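Local coordinates for protein putative methyltransferase from antibiotic biosynthesis pathway (PDB 3EGE) that probably transfers methyl groups from S-adenosylmethionine, as a putative methyltransferase of an antibiotic biosynthesis pathway, at residues Asn28-Pro33 with Gly97-Leu102. Sequence-based numbering, arbitrary orientation.
Sequences NLLNLP and GVISIL
L30, in the last turn of helix 20-30, meets I99 of strand 97-101 in a small apolar contact that joins the C-terminal end of the helix, and the chain just after it, to the first half of the strand. L30 CD2 lies 3.7 Å from I99 CG2, and L30 CD1 reaches the same methyl at 4.1 Å, so the fork of the leucine closes on one branch of the isoleucine, the two side chains crossing at about a right angle. With I99 chi1 at 75°, CG2 stands anti to the carbonyl carbon and faces the helix.

Packing against backbone makes up the rest. Where G97 lacks a side chain, the methyls L30 CD2 and L32 CD1 lie over its backbone, close to where a CB would stand, and L30 CA comes within 6.7 Å of G97 CA. N31, with positive phi, is the first residue to leave the helix, and beyond it L32 again points toward the strand, its CD1 4.2 Å from G97 N. Around this pair, L30 touches V127, whereas L32 and I99 both rest on I38. The parallel strand order 78-81, 58-62, 37-41, 97-101, 126-131 (3-2-1-4-5), with helix 20-30 preceding strand 37-41, is that of the Rossmann-like class I methyltransferase fold.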
# COMPACT_ATOMS: atom_id res chain seq x y z
N ASN A 28 -5.08 -14.05 5.09
CA ASN A 28 -5.09 -14.53 6.48
C ASN A 28 -5.87 -13.61 7.42
O ASN A 28 -6.67 -14.10 8.23
CB ASN A 28 -3.66 -14.85 6.97
CG ASN A 28 -3.02 -16.02 6.20
OD1 ASN A 28 -3.69 -17.01 5.84
ND2 ASN A 28 -1.72 -15.92 5.94
N LEU A 29 -5.69 -12.30 7.27
CA LEU A 29 -6.45 -11.32 8.06
C LEU A 29 -7.97 -11.31 7.74
O LEU A 29 -8.79 -11.03 8.63
CB LEU A 29 -5.87 -9.91 7.91
CG LEU A 29 -4.50 -9.70 8.58
CD1 LEU A 29 -3.96 -8.31 8.27
CD2 LEU A 29 -4.57 -9.96 10.12
N LEU A 30 -8.32 -11.59 6.49
CA LEU A 30 -9.72 -11.63 6.05
C LEU A 30 -10.42 -12.84 6.61
O LEU A 30 -11.59 -12.75 7.01
CB LEU A 30 -9.84 -11.64 4.51
CG LEU A 30 -9.60 -10.33 3.77
CD1 LEU A 30 -9.55 -10.62 2.28
CD2 LEU A 30 -10.67 -9.25 4.08
N ASN A 31 -9.73 -13.98 6.59
CA ASN A 31 -10.23 -15.23 7.12
C ASN A 31 -11.66 -15.55 6.63
O ASN A 31 -12.58 -15.80 7.42
CB ASN A 31 -10.11 -15.22 8.65
CG ASN A 31 -10.47 -16.55 9.26
OD1 ASN A 31 -10.08 -17.60 8.75
ND2 ASN A 31 -11.27 -16.52 10.31
N LEU A 32 -11.84 -15.46 5.32
CA LEU A 32 -13.12 -15.68 4.66
C LEU A 32 -13.11 -16.99 3.90
O LEU A 32 -12.07 -17.40 3.41
CB LEU A 32 -13.40 -14.54 3.68
CG LEU A 32 -13.84 -13.21 4.28
CD1 LEU A 32 -13.84 -12.13 3.18
CD2 LEU A 32 -15.22 -13.29 4.96
N PRO A 33 -14.27 -17.68 3.84
CA PRO A 33 -14.33 -18.86 3.00
C PRO A 33 -14.37 -18.49 1.51
O PRO A 33 -14.73 -17.36 1.16
CB PRO A 33 -15.65 -19.52 3.42
CG PRO A 33 -16.48 -18.40 3.87
CD PRO A 33 -15.54 -17.46 4.55
N GLY A 97 -16.24 -8.74 3.48
CA GLY A 97 -15.04 -8.08 3.95
C GLY A 97 -14.66 -6.87 3.11
O GLY A 97 -15.18 -6.64 2.03
N VAL A 98 -13.74 -6.07 3.66
CA VAL A 98 -13.31 -4.84 3.04
C VAL A 98 -11.80 -4.72 3.20
O VAL A 98 -11.27 -4.99 4.27
CB VAL A 98 -13.98 -3.62 3.73
CG1 VAL A 98 -13.52 -2.29 3.07
CG2 VAL A 98 -15.53 -3.73 3.70
N ILE A 99 -11.13 -4.31 2.12
CA ILE A 99 -9.69 -4.05 2.13
C ILE A 99 -9.33 -2.67 1.53
O ILE A 99 -10.05 -2.13 0.69
CB ILE A 99 -8.87 -5.19 1.40
CG1 ILE A 99 -9.00 -5.11 -0.13
CG2 ILE A 99 -9.29 -6.57 1.91
CD1 ILE A 99 -8.08 -6.03 -0.84
N SER A 100 -8.21 -2.12 1.98
CA SER A 100 -7.59 -0.95 1.33
C SER A 100 -6.08 -1.13 1.48
O SER A 100 -5.53 -1.04 2.60
CB SER A 100 -8.07 0.40 1.86
OG SER A 100 -7.73 1.40 0.92
N ILE A 101 -5.43 -1.43 0.35
CA ILE A 101 -4.01 -1.76 0.30
C ILE A 101 -3.20 -0.54 -0.17
O ILE A 101 -3.23 -0.19 -1.34
CB ILE A 101 -3.77 -3.01 -0.61
CG1 ILE A 101 -4.74 -4.17 -0.21
CG2 ILE A 101 -2.26 -3.37 -0.63
CD1 ILE A 101 -4.87 -4.51 1.39
N LEU A 102 -2.52 0.09 0.78
CA LEU A 102 -1.70 1.30 0.55
C LEU A 102 -2.45 2.37 -0.28
O LEU A 102 -1.96 2.84 -1.30
CB LEU A 102 -0.33 0.94 -0.07
CG LEU A 102 0.62 0.07 0.78
CD1 LEU A 102 1.81 -0.33 -0.10
CD2 LEU A 102 1.09 0.76 2.07